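Local coordinates for UPF0141 protein yjdB (Campylobacter jejuni subsp. jejuni HB93-13, PDB 4TN0) that is the C-terminal periplasmic domain of EptC, a phosphoethanolamine transferase required for polymyxin resistance and motility, at residues G25-A30 with H227-G232; A30-L35 with T192-L197; P159-R164 with N179-C184; L221-D226 with H252-F257. All coordinates share one frame; numbering follows the deposited sequence.

Contact 1 of 4, residues G25-A30 with H227-G232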
loop_
_atom_site.group_PDB
_atom_site.type_symbol
_atom_site.label_atom_id
_atom_site.label_comp_id
_atom_site.label_asym_id
_atom_site.label_seq_id
_atom_site.Cartn_x
_atom_site.Cartn_y
_atom_site.Cartn_z
ATOM N N GLY A 25 -0.894 -0.022 3.080
ATOM C CA GLY A 25 -2.035 0.363 3.882
ATOM C C GLY A 25 -2.662 -0.758 4.693
ATOM O O GLY A 25 -2.081 -1.835 4.908
ATOM N N GLU A 26 -3.851 -0.479 5.195
ATOM C CA GLU A 26 -4.487 -1.409 6.104
ATOM C C GLU A 26 -5.998 -1.195 6.063
ATOM O O GLU A 26 -6.478 -0.097 6.374
ATOM C CB GLU A 26 -3.934 -1.236 7.529
ATOM C CG GLU A 26 -4.672 -2.064 8.582
ATOM C CD GLU A 26 -4.472 -3.547 8.365
ATOM O OE1 GLU A 26 -3.463 -4.107 8.859
ATOM O OE2 GLU A 26 -5.308 -4.144 7.653
ATOM N N THR A 27 -6.719 -2.233 5.625
ATOM C CA THR A 27 -8.177 -2.335 5.735
ATOM C C THR A 27 -8.942 -1.351 4.807
ATOM O O THR A 27 -10.180 -1.389 4.683
ATOM C CB THR A 27 -8.584 -2.162 7.249
ATOM O OG1 THR A 27 -7.961 -3.202 8.031
ATOM C CG2 THR A 27 -10.075 -2.200 7.466
ATOM N N ALA A 28 -8.206 -0.482 4.122
ATOM C CA ALA A 28 -8.856 0.443 3.191
ATOM C C ALA A 28 -9.431 -0.293 1.967
ATOM O O ALA A 28 -8.759 -1.131 1.349
ATOM C CB ALA A 28 -7.885 1.520 2.748
ATOM N N ARG A 29 -10.664 0.065 1.609
ATOM C CA ARG A 29 -11.356 -0.570 0.522
ATOM C C ARG A 29 -11.612 0.484 -0.533
ATOM O O ARG A 29 -11.867 1.640 -0.203
ATOM C CB ARG A 29 -12.675 -1.196 0.994
ATOM C CG ARG A 29 -13.851 -0.234 1.155
ATOM C CD ARG A 29 -15.010 -0.890 1.911
ATOM N NE ARG A 29 -16.242 -0.117 1.777
ATOM C CZ ARG A 29 -17.430 -0.496 2.248
ATOM N NH1 ARG A 29 -17.560 -1.640 2.901
ATOM N NH2 ARG A 29 -18.494 0.269 2.058
ATOM N N ALA A 30 -11.546 0.067 -1.800
ATOM C CA ALA A 30 -11.609 0.967 -2.953
ATOM C C ALA A 30 -12.946 1.691 -3.091
ATOM O O ALA A 30 -12.982 2.845 -3.521
ATOM C CB ALA A 30 -11.300 0.184 -4.245
ATOM N N HIS A 227 -6.038 -5.199 2.086
ATOM C CA HIS A 227 -7.365 -5.773 1.755
ATOM C C HIS A 227 -8.489 -4.767 2.074
ATOM O O HIS A 227 -8.239 -3.664 2.575
ATOM C CB HIS A 227 -7.625 -7.055 2.523
ATOM C CG HIS A 227 -7.449 -6.893 3.998
ATOM N ND1 HIS A 227 -8.357 -6.207 4.775
ATOM C CD2 HIS A 227 -6.458 -7.293 4.833
ATOM C CE1 HIS A 227 -7.930 -6.190 6.029
ATOM N NE2 HIS A 227 -6.785 -6.847 6.091
ATOM N N GLY A 228 -9.722 -5.137 1.769
ATOM C CA GLY A 228 -10.840 -4.258 2.028
ATOM C C GLY A 228 -11.421 -4.486 3.403
ATOM O O GLY A 228 -10.726 -4.906 4.320
ATOM N N GLU A 229 -12.699 -4.183 3.551
ATOM C CA GLU A 229 -13.392 -4.280 4.839
ATOM C C GLU A 229 -14.894 -4.293 4.617
ATOM O O GLU A 229 -15.393 -3.601 3.731
ATOM C CB GLU A 229 -13.029 -3.113 5.756
ATOM C CG GLU A 229 -13.602 -3.205 7.173
ATOM C CD GLU A 229 -12.743 -4.048 8.103
ATOM O OE1 GLU A 229 -12.051 -4.999 7.620
ATOM O OE2 GLU A 229 -12.776 -3.753 9.326
ATOM N N SER A 230 -15.607 -5.091 5.403
ATOM C CA SER A 230 -17.075 -5.046 5.425
ATOM C C SER A 230 -17.584 -4.132 6.559
ATOM O O SER A 230 -17.008 -4.117 7.643
ATOM C CB SER A 230 -17.658 -6.453 5.576
ATOM O OG SER A 230 -17.601 -7.127 4.342
ATOM N N LEU A 231 -18.690 -3.427 6.318
ATOM C CA LEU A 231 -19.216 -2.464 7.278
ATOM C C LEU A 231 -20.703 -2.721 7.586
ATOM O O LEU A 231 -21.502 -1.788 7.663
ATOM C CB LEU A 231 -19.022 -1.046 6.739
ATOM C CG LEU A 231 -17.564 -0.618 6.498
ATOM C CD1 LEU A 231 -17.529 0.667 5.734
ATOM C CD2 LEU A 231 -16.776 -0.463 7.761
ATOM N N GLY A 232 -21.073 -3.994 7.736
ATOM C CA GLY A 232 -22.441 -4.352 8.079
ATOM C C GLY A 232 -23.318 -4.732 6.896
ATOM O O GLY A 232 -24.421 -5.245 7.070
#
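Metal coordination sets one end of this contact: Glu26 OE2 and His227 NE2 both bind the zinc ion, and their 3.5 Å separation reflects the shared metal, with Asp226 and phosphorylated Thr65 completing the site. Glu26 reaches the site with CG anti to the backbone N and a bend at chi2 (66°); its carboxylate and the imidazole lie side by side, their planes 54° apart. Among the hydrogen bonds, Thr27 OG1 donates to Glu26 OE2 at 2.8 Å from above the carboxylate plane, and His227 ND1 donates to Gly228 O at 2.7 Å in the ring plane, which fixes the ring's rotation and leaves NE2 for the metal. This is a zinc site of the alkaline phosphatase-like fold, built on loops that follow strands 18-24 and 218-224. Arg29 extends from CG to NE, and its NH1 gives a nearly straight bond to Glu229 O (3.0 Å, 166°) in the guanidinium plane; NE is held by Asn32 and NH1 also by Glu233. Methyls against charged groups make up the rest. Leu231 CD1 covers one guanidinium face toward its rim, 3.7 Å from Arg29 CZ, and Thr27 CG2 rests 3.3 Å from Glu229 CD, whose carboxylate oxygens bond to Tyr161 and His239.

Contact 2 of 4, residues A30-L35 with T192-L197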
loop_
_atom_site.group_PDB
_atom_site.type_symbol
_atom_site.label_atom_id
_atom_site.label_comp_id
_atom_site.label_asym_id
_atom_site.label_seq_id
_atom_site.Cartn_x
_atom_site.Cartn_y
_atom_site.Cartn_z
ATOM N N ALA A 30 -11.546 0.067 -1.800
ATOM C CA ALA A 30 -11.609 0.967 -2.953
ATOM C C ALA A 30 -12.946 1.691 -3.091
ATOM O O ALA A 30 -12.982 2.845 -3.521
ATOM C CB ALA A 30 -11.300 0.184 -4.245
ATOM N N ALA A 31 -14.041 0.995 -2.770
ATOM C CA ALA A 31 -15.405 1.507 -2.948
ATOM C C ALA A 31 -15.648 2.833 -2.224
ATOM O O ALA A 31 -16.648 3.504 -2.470
ATOM C CB ALA A 31 -16.429 0.468 -2.483
ATOM N N ASN A 32 -14.769 3.189 -1.293
ATOM C CA ASN A 32 -14.955 4.429 -0.532
ATOM C C ASN A 32 -13.886 5.463 -0.871
ATOM O O ASN A 32 -13.568 6.333 -0.075
ATOM C CB ASN A 32 -14.963 4.160 0.968
ATOM C CG ASN A 32 -16.237 3.484 1.435
ATOM O OD1 ASN A 32 -16.666 2.476 0.878
ATOM N ND2 ASN A 32 -16.844 4.036 2.464
ATOM N N TYR A 33 -13.304 5.327 -2.052
ATOM C CA TYR A 33 -12.353 6.302 -2.559
ATOM C C TYR A 33 -13.062 7.255 -3.533
ATOM O O TYR A 33 -13.723 6.824 -4.483
ATOM C CB TYR A 33 -11.151 5.586 -3.197
ATOM C CG TYR A 33 -10.117 5.240 -2.152
ATOM C CD1 TYR A 33 -10.404 4.324 -1.144
ATOM C CD2 TYR A 33 -8.863 5.866 -2.141
ATOM C CE1 TYR A 33 -9.477 4.029 -0.155
ATOM C CE2 TYR A 33 -7.919 5.573 -1.159
ATOM C CZ TYR A 33 -8.243 4.660 -0.160
ATOM O OH TYR A 33 -7.337 4.352 0.822
ATOM N N SER A 34 -13.024 8.547 -3.222
ATOM C CA SER A 34 -13.638 9.540 -4.098
ATOM C C SER A 34 -12.834 9.694 -5.401
ATOM O O SER A 34 -13.378 10.101 -6.427
ATOM C CB SER A 34 -13.796 10.880 -3.374
ATOM O OG SER A 34 -12.564 11.324 -2.817
ATOM N N LEU A 35 -11.546 9.352 -5.354
ATOM C CA LEU A 35 -10.695 9.266 -6.550
ATOM C C LEU A 35 -11.277 8.302 -7.574
ATOM O O LEU A 35 -10.958 8.367 -8.764
ATOM C CB LEU A 35 -9.267 8.830 -6.172
ATOM C CG LEU A 35 -8.301 9.919 -5.675
ATOM C CD1 LEU A 35 -7.114 9.336 -4.898
ATOM C CD2 LEU A 35 -7.802 10.804 -6.807
ATOM N N THR A 192 -17.130 7.263 10.098
ATOM C CA THR A 192 -15.931 6.961 10.869
ATOM C C THR A 192 -14.884 6.290 10.000
ATOM O O THR A 192 -13.696 6.603 10.081
ATOM C CB THR A 192 -16.262 6.054 12.058
ATOM O OG1 THR A 192 -17.489 6.494 12.657
ATOM C CG2 THR A 192 -15.146 6.064 13.081
ATOM N N TYR A 193 -15.347 5.366 9.161
ATOM C CA TYR A 193 -14.478 4.616 8.271
ATOM C C TYR A 193 -13.845 5.556 7.250
ATOM O O TYR A 193 -12.648 5.435 6.953
ATOM C CB TYR A 193 -15.257 3.466 7.583
ATOM C CG TYR A 193 -14.402 2.631 6.641
ATOM C CD1 TYR A 193 -13.501 1.692 7.141
ATOM C CD2 TYR A 193 -14.504 2.776 5.255
ATOM C CE1 TYR A 193 -12.696 0.935 6.289
ATOM C CE2 TYR A 193 -13.718 2.010 4.392
ATOM C CZ TYR A 193 -12.821 1.091 4.919
ATOM O OH TYR A 193 -12.043 0.336 4.081
ATOM N N ASP A 194 -14.651 6.480 6.728
ATOM C CA ASP A 194 -14.205 7.455 5.740
ATOM C C ASP A 194 -13.199 8.471 6.299
ATOM O O ASP A 194 -12.257 8.901 5.597
ATOM C CB ASP A 194 -15.403 8.185 5.156
ATOM C CG ASP A 194 -16.170 7.329 4.180
ATOM O OD1 ASP A 194 -15.655 6.248 3.828
ATOM O OD2 ASP A 194 -17.254 7.741 3.728
ATOM N N ASN A 195 -13.393 8.846 7.560
ATOM C CA ASN A 195 -12.422 9.694 8.243
ATOM C C ASN A 195 -11.048 9.048 8.253
ATOM O O ASN A 195 -10.050 9.731 8.048
ATOM C CB ASN A 195 -12.843 9.984 9.684
ATOM C CG ASN A 195 -13.987 10.951 9.776
ATOM O OD1 ASN A 195 -14.279 11.685 8.834
ATOM N ND2 ASN A 195 -14.658 10.951 10.924
ATOM N N THR A 196 -10.995 7.740 8.502
ATOM C CA THR A 196 -9.718 7.042 8.531
ATOM C C THR A 196 -9.060 7.088 7.157
ATOM O O THR A 196 -7.841 7.156 7.053
ATOM C CB THR A 196 -9.857 5.561 8.967
ATOM O OG1 THR A 196 -10.515 4.798 7.936
ATOM C CG2 THR A 196 -10.637 5.464 10.216
ATOM N N LEU A 197 -9.875 7.053 6.106
ATOM C CA LEU A 197 -9.366 7.136 4.736
ATOM C C LEU A 197 -8.814 8.537 4.446
ATOM O O LEU A 197 -7.774 8.690 3.791
ATOM C CB LEU A 197 -10.474 6.783 3.739
ATOM C CG LEU A 197 -11.021 5.340 3.736
ATOM C CD1 LEU A 197 -12.130 5.163 2.720
ATOM C CD2 LEU A 197 -9.911 4.320 3.475
#
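Asn32 ND2 and Asp194 OD1 form the polar link between the loop 30-35 and the helical residues 192-197, 2.9 Å apart and almost straight at 173°. The acceptor uses its syn lone pair and lies close to the amide plane of Asn32, although amide and carboxylate planes are turned 61° against each other. Asn32 ND2 also sits at the edge of the Tyr193 ring, 3.9 Å from Tyr193 CD2, with the two planes nearly perpendicular. One turn farther along the helix, Leu197 forks: CD1 comes within 3.5 Å of Asn32 CB and packs against its backbone O, while CD2 meets Tyr33 CE1 at 3.7 Å and also lies beside the phenol oxygen. The contact joins the loop after strand 18-24 to helix 186-211, one of the helices packed on the central sheet of this alkaline phosphatase-like domain. Next outward come the residues that hold the first shell. Asn32 OD1 accepts from Arg29 NE, so both ends of the amide are engaged and its flip is defined, and Asp194 OD2 is bonded to Tyr38 OH, leaving the carboxylate gripped at each oxygen. Tyr193, its CG anti to the backbone N (chi1 -180°), extends from the helix to the loop, where OH bonds Thr27 O. The hydroxyl of Tyr33 pairs with that of Tyr223 on strand 218-224, and the Tyr33 ring packs on Pro254 and Ile256.

Contact 3 of 4, residues P159-R164 with N179-C184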
loop_
_atom_site.group_PDB
_atom_site.type_symbol
_atom_site.label_atom_id
_atom_site.label_comp_id
_atom_site.label_asym_id
_atom_site.label_seq_id
_atom_site.Cartn_x
_atom_site.Cartn_y
_atom_site.Cartn_z
ATOM N N PRO A 159 -11.863 -3.155 14.921
ATOM C CA PRO A 159 -13.129 -2.405 14.964
ATOM C C PRO A 159 -13.086 -0.996 15.581
ATOM O O PRO A 159 -14.069 -0.248 15.446
ATOM C CB PRO A 159 -14.018 -3.314 15.810
ATOM C CG PRO A 159 -13.055 -3.957 16.748
ATOM C CD PRO A 159 -11.822 -4.222 15.939
ATOM N N THR A 160 -11.971 -0.617 16.207
ATOM C CA THR A 160 -11.849 0.717 16.806
ATOM C C THR A 160 -11.415 1.780 15.785
ATOM O O THR A 160 -10.399 2.463 15.995
ATOM C CB THR A 160 -10.821 0.748 17.955
ATOM O OG1 THR A 160 -9.560 0.282 17.474
ATOM C CG2 THR A 160 -11.281 -0.096 19.136
ATOM N N TYR A 161 -12.177 1.917 14.699
ATOM C CA TYR A 161 -11.868 2.869 13.640
ATOM C C TYR A 161 -11.641 4.300 14.115
ATOM O O TYR A 161 -10.755 4.997 13.618
ATOM C CB TYR A 161 -12.991 2.897 12.610
ATOM C CG TYR A 161 -13.363 1.560 12.028
ATOM C CD1 TYR A 161 -12.511 0.928 11.134
ATOM C CD2 TYR A 161 -14.596 0.965 12.303
ATOM C CE1 TYR A 161 -12.841 -0.294 10.572
ATOM C CE2 TYR A 161 -14.946 -0.265 11.745
ATOM C CZ TYR A 161 -14.058 -0.887 10.864
ATOM O OH TYR A 161 -14.347 -2.101 10.279
ATOM N N TYR A 162 -12.450 4.737 15.074
ATOM C CA TYR A 162 -12.435 6.123 15.538
ATOM C C TYR A 162 -11.107 6.478 16.196
ATOM O O TYR A 162 -10.824 7.648 16.416
ATOM C CB TYR A 162 -13.593 6.368 16.516
ATOM C CG TYR A 162 -13.409 5.660 17.826
ATOM C CD1 TYR A 162 -13.747 4.327 17.964
ATOM C CD2 TYR A 162 -12.891 6.327 18.934
ATOM C CE1 TYR A 162 -13.573 3.666 19.164
ATOM C CE2 TYR A 162 -12.711 5.673 20.144
ATOM C CZ TYR A 162 -13.055 4.347 20.254
ATOM O OH TYR A 162 -12.884 3.685 21.449
ATOM N N LYS A 163 -10.297 5.470 16.508
ATOM C CA LYS A 163 -9.010 5.717 17.151
ATOM C C LYS A 163 -7.884 5.911 16.140
ATOM O O LYS A 163 -6.753 6.145 16.525
ATOM C CB LYS A 163 -8.623 4.562 18.075
ATOM C CG LYS A 163 -9.406 4.438 19.392
ATOM C CD LYS A 163 -8.901 3.182 20.093
ATOM C CE LYS A 163 -9.268 3.057 21.535
ATOM N NZ LYS A 163 -8.664 1.759 22.003
ATOM N N ARG A 164 -8.184 5.805 14.853
ATOM C CA ARG A 164 -7.125 5.810 13.836
ATOM C C ARG A 164 -6.715 7.228 13.432
ATOM O O ARG A 164 -5.631 7.440 12.901
ATOM C CB ARG A 164 -7.580 5.031 12.586
ATOM C CG ARG A 164 -7.975 3.561 12.836
ATOM C CD ARG A 164 -6.769 2.647 13.006
ATOM N NE ARG A 164 -6.236 2.644 14.362
ATOM C CZ ARG A 164 -6.652 1.857 15.350
ATOM N NH1 ARG A 164 -6.079 1.956 16.547
ATOM N NH2 ARG A 164 -7.624 0.967 15.147
ATOM N N ASN A 179 -16.100 0.122 19.560
ATOM C CA ASN A 179 -15.741 -1.079 18.816
ATOM C C ASN A 179 -16.997 -1.986 18.592
ATOM O O ASN A 179 -16.942 -3.014 17.931
ATOM C CB ASN A 179 -14.603 -1.794 19.539
ATOM C CG ASN A 179 -15.003 -2.313 20.876
ATOM O OD1 ASN A 179 -15.841 -1.731 21.549
ATOM N ND2 ASN A 179 -14.320 -3.359 21.324
ATOM N N GLU A 180 -18.079 -1.646 19.277
ATOM C CA GLU A 180 -19.352 -2.371 19.251
ATOM C C GLU A 180 -20.185 -1.905 18.056
ATOM O O GLU A 180 -21.214 -1.234 18.198
ATOM C CB GLU A 180 -20.046 -2.133 20.596
ATOM C CG GLU A 180 -19.159 -2.649 21.739
ATOM C CD GLU A 180 -19.751 -2.513 23.151
ATOM O OE1 GLU A 180 -20.890 -2.061 23.305
ATOM O OE2 GLU A 180 -19.070 -2.918 24.114
ATOM N N LEU A 181 -19.708 -2.280 16.881
ATOM C CA LEU A 181 -20.132 -1.697 15.617
ATOM C C LEU A 181 -21.584 -1.873 15.298
ATOM O O LEU A 181 -22.178 -0.998 14.669
ATOM C CB LEU A 181 -19.311 -2.293 14.473
ATOM C CG LEU A 181 -17.812 -2.185 14.641
ATOM C CD1 LEU A 181 -17.135 -2.734 13.383
ATOM C CD2 LEU A 181 -17.449 -0.723 14.873
ATOM N N SER A 182 -22.184 -2.982 15.705
ATOM C CA SER A 182 -23.573 -3.161 15.266
ATOM C C SER A 182 -24.538 -2.225 16.009
ATOM O O SER A 182 -25.635 -1.968 15.522
ATOM C CB SER A 182 -24.038 -4.608 15.405
ATOM O OG SER A 182 -23.978 -5.067 16.736
ATOM N N LYS A 183 -24.099 -1.641 17.119
ATOM C CA LYS A 183 -24.951 -0.686 17.853
ATOM C C LYS A 183 -25.101 0.647 17.114
ATOM O O LYS A 183 -26.125 1.310 17.235
ATOM C CB LYS A 183 -24.377 -0.425 19.250
ATOM C CG LYS A 183 -24.365 -1.665 20.109
ATOM C CD LYS A 183 -23.725 -1.435 21.446
ATOM C CE LYS A 183 -23.986 -2.629 22.335
ATOM N NZ LYS A 183 -23.286 -2.606 23.653
ATOM N N CYS A 184 -24.132 0.982 16.269
ATOM C CA CYS A 184 -24.102 2.274 15.586
ATOM C C CYS A 184 -25.056 2.321 14.384
ATOM O O CYS A 184 -25.277 1.313 13.713
ATOM C CB CYS A 184 -22.676 2.586 15.086
ATOM S SG CYS A 184 -21.466 3.078 16.354
#
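Two turns of the long excursion between strand 146-152 and helix 186-211 meet here, near the edge of the domain, with Thr160 and Glu180 each at the centre of an inverse gamma turn. Leu181 carries the apolar part, its CG anti to the carbonyl carbon (chi1 -54°). Its CD1 approaches Tyr161 CE2 at 3.7 Å and Pro159 CB at 4.0 Å, the leucine crossing the tyrosine at about a right angle, while CD2 lies 3.5 Å from Pro159 O. Pro159 follows a cis peptide bond; its CB and CG run alongside Asn179, with CG 3.9 Å from Asn179 CB. Thr160 CG2 reaches the same Asn179 CB at 3.8 Å, so one methylene is touched by two neighbouring residues. Within 159-164, Arg164 NH2 donates to Thr160 OG1 at 3.1 Å with a bent angle of 140°. Within 179-184, Lys183 NZ forms a salt bridge to Glu180 OE1. Tyr161 OH bonds to Glu229, connecting 159-164 to the segment after the zinc ligand His227, and the Cys176-Cys184 disulfide closes the loop 176-184 on itself. Van der Waals packing of paired turns thus makes up this part of a long strand-to-helix connection of an alkaline phosphatase-like fold.

Contact 4 of 4, residues L221-D226 with H252-F257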
loop_
_atom_site.group_PDB
_atom_site.type_symbol
_atom_site.label_atom_id
_atom_site.label_comp_id
_atom_site.label_asym_id
_atom_site.label_seq_id
_atom_site.Cartn_x
_atom_site.Cartn_y
_atom_site.Cartn_z
ATOM N N LEU A 221 5.858 7.742 -5.189
ATOM C CA LEU A 221 5.036 7.165 -4.134
ATOM C C LEU A 221 4.102 6.098 -4.705
ATOM O O LEU A 221 3.364 6.346 -5.675
ATOM C CB LEU A 221 4.228 8.244 -3.418
ATOM C CG LEU A 221 3.091 7.735 -2.520
ATOM C CD1 LEU A 221 3.636 6.931 -1.358
ATOM C CD2 LEU A 221 2.257 8.906 -2.008
ATOM N N PHE A 222 4.148 4.903 -4.118
ATOM C CA PHE A 222 3.155 3.888 -4.433
ATOM C C PHE A 222 2.476 3.433 -3.153
ATOM O O PHE A 222 3.146 3.013 -2.191
ATOM C CB PHE A 222 3.758 2.685 -5.171
ATOM C CG PHE A 222 2.716 1.747 -5.717
ATOM C CD1 PHE A 222 1.733 2.216 -6.567
ATOM C CD2 PHE A 222 2.701 0.413 -5.359
ATOM C CE1 PHE A 222 0.750 1.373 -7.049
ATOM C CE2 PHE A 222 1.746 -0.428 -5.841
ATOM C CZ PHE A 222 0.760 0.048 -6.694
ATOM N N TYR A 223 1.147 3.581 -3.140
ATOM C CA TYR A 223 0.306 3.206 -2.001
ATOM C C TYR A 223 -0.732 2.159 -2.396
ATOM O O TYR A 223 -1.444 2.330 -3.392
ATOM C CB TYR A 223 -0.403 4.438 -1.424
ATOM C CG TYR A 223 -1.658 4.138 -0.606
ATOM C CD1 TYR A 223 -2.923 4.317 -1.154
ATOM C CD2 TYR A 223 -1.577 3.690 0.715
ATOM C CE1 TYR A 223 -4.067 4.057 -0.426
ATOM C CE2 TYR A 223 -2.741 3.412 1.455
ATOM C CZ TYR A 223 -3.977 3.608 0.872
ATOM O OH TYR A 223 -5.140 3.348 1.562
ATOM N N LEU A 224 -0.825 1.088 -1.612
ATOM C CA LEU A 224 -1.927 0.129 -1.773
ATOM C C LEU A 224 -2.330 -0.471 -0.429
ATOM O O LEU A 224 -1.529 -0.552 0.506
ATOM C CB LEU A 224 -1.575 -1.008 -2.746
ATOM C CG LEU A 224 -0.525 -2.056 -2.381
ATOM C CD1 LEU A 224 -0.522 -3.144 -3.450
ATOM C CD2 LEU A 224 0.873 -1.468 -2.209
ATOM N N SER A 225 -3.575 -0.912 -0.339
ATOM C CA SER A 225 -4.051 -1.506 0.892
ATOM C C SER A 225 -3.772 -2.997 0.879
ATOM O O SER A 225 -3.596 -3.575 -0.195
ATOM C CB SER A 225 -5.544 -1.241 1.076
ATOM O OG SER A 225 -5.932 -1.632 2.377
ATOM N N ASP A 226 -3.708 -3.613 2.060
ATOM C CA ASP A 226 -3.577 -5.065 2.142
ATOM C C ASP A 226 -4.885 -5.785 1.763
ATOM O O ASP A 226 -4.829 -6.858 1.173
ATOM C CB ASP A 226 -3.103 -5.519 3.535
ATOM C CG ASP A 226 -4.037 -5.083 4.671
ATOM O OD1 ASP A 226 -4.913 -4.224 4.439
ATOM O OD2 ASP A 226 -3.866 -5.577 5.809
ATOM N N HIS A 252 -11.492 -5.653 -3.308
ATOM C CA HIS A 252 -11.287 -4.504 -4.191
ATOM C C HIS A 252 -10.669 -3.344 -3.398
ATOM O O HIS A 252 -11.350 -2.694 -2.582
ATOM C CB HIS A 252 -12.628 -4.101 -4.829
ATOM C CG HIS A 252 -12.528 -3.019 -5.862
ATOM N ND1 HIS A 252 -11.328 -2.619 -6.420
ATOM C CD2 HIS A 252 -13.487 -2.249 -6.433
ATOM C CE1 HIS A 252 -11.554 -1.650 -7.292
ATOM N NE2 HIS A 252 -12.856 -1.407 -7.319
ATOM N N ILE A 253 -9.381 -3.099 -3.643
ATOM C CA ILE A 253 -8.590 -2.145 -2.866
ATOM C C ILE A 253 -8.170 -0.946 -3.697
ATOM O O ILE A 253 -8.102 -1.028 -4.926
ATOM C CB ILE A 253 -7.292 -2.797 -2.304
ATOM C CG1 ILE A 253 -6.591 -3.599 -3.413
ATOM C CG2 ILE A 253 -7.587 -3.668 -1.101
ATOM C CD1 ILE A 253 -5.212 -4.088 -3.051
ATOM N N PRO A 254 -7.829 0.159 -3.022
ATOM C CA PRO A 254 -7.240 1.299 -3.715
ATOM C C PRO A 254 -5.766 1.061 -4.038
ATOM O O PRO A 254 -5.047 0.388 -3.293
ATOM C CB PRO A 254 -7.382 2.423 -2.692
ATOM C CG PRO A 254 -7.212 1.711 -1.400
ATOM C CD PRO A 254 -8.009 0.451 -1.589
ATOM N N ALA A 255 -5.326 1.620 -5.155
ATOM C CA ALA A 255 -3.910 1.743 -5.425
ATOM C C ALA A 255 -3.694 3.131 -6.000
ATOM O O ALA A 255 -4.470 3.591 -6.854
ATOM C CB ALA A 255 -3.424 0.655 -6.371
ATOM N N ILE A 256 -2.677 3.810 -5.476
ATOM C CA ILE A 256 -2.385 5.195 -5.830
ATOM C C ILE A 256 -0.905 5.371 -6.169
ATOM O O ILE A 256 -0.034 4.951 -5.398
ATOM C CB ILE A 256 -2.752 6.153 -4.679
ATOM C CG1 ILE A 256 -4.268 6.269 -4.529
ATOM C CG2 ILE A 256 -2.129 7.533 -4.881
ATOM C CD1 ILE A 256 -4.684 6.992 -3.225
ATOM N N PHE A 257 -0.624 6.021 -7.299
ATOM C CA PHE A 257 0.765 6.291 -7.685
ATOM C C PHE A 257 1.030 7.763 -7.932
ATOM O O PHE A 257 0.203 8.482 -8.502
ATOM C CB PHE A 257 1.161 5.510 -8.946
ATOM C CG PHE A 257 2.569 5.800 -9.422
ATOM C CD1 PHE A 257 3.667 5.280 -8.749
ATOM C CD2 PHE A 257 2.793 6.602 -10.534
ATOM C CE1 PHE A 257 4.950 5.552 -9.174
ATOM C CE2 PHE A 257 4.080 6.873 -10.963
ATOM C CZ PHE A 257 5.157 6.346 -10.284
#
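Ser225 OG is gripped by two carbonyls, Ala28 O and His227 O, its single proton shared between them or alternating; chi1 of -170° sets it anti to the backbone N. Ser225 CB rests 3.8 Å from Ile253 CG2, and Pro254 CD lies alongside. Upstream, the backbones pair as antiparallel strands 218-224 and 252-259; the axes of 221-224 and 252-257 run 4.7 Å apart at 178°. Tyr223 and Ile256 are the hydrogen-bonded pair: Tyr223 N donates to Ile256 O at 2.9 Å and Ile256 N to Tyr223 O at 2.8 Å, both bonds close to straight and in the carbonyl planes. The non-hydrogen-bonded pairs Phe222-Phe257 and Leu224-Ala255 flank it, where CA-H groups approach carbonyl oxygens, as Ala255 CA does Tyr223 O at 3.2 Å. On the face bearing Tyr223 and Ile256, the tyrosine CG is anti to the backbone N (chi1 159°), and CD1 meets Ile256 CD1 at 3.8 Å, while Pro254 CG sits near its CE1 and its OH, the latter held by Tyr33. Helix 186-211 covers this face through Leu204. On the other face Phe222 crosses Phe257 at about a right angle, its CD1 edge 4.1 Å from Phe257 CB, and Phe58 of strand 53-59 packs on Leu224 and Ala255. Asp226 points away from strand 252-259, its OD2 on the zinc and its OD1 accepting from Thr27 N. Apolar pairing along the strands thus gives way to polar chemistry at their zinc end, where the serine and aspartate bonds probably help fix the metal-binding loop.

Overall arrangement
Contact 4 has its centre about 4 Å from that of the chain, in the central mixed sheet, where strand 218-224 sits between strands 18-24 and 252-259. Contact 1 follows the ends of strands 18-24 and 218-224, about 12 Å from contact 4 centre to centre, and together they supply Glu26, Asp226 and His227 to the zinc; along the chain the two interleave. Contact 2, its centre about 9 Å from that of contact 1 and sharing Ala30, joins the same loop to helix 186-211. Contact 3 is farthest out, about 24 Å from contact 4 between centres, and nested inside the loops closed by contacts 1 and 2. The zinc lies at the C-terminal ends of strands 18-24 and 218-224.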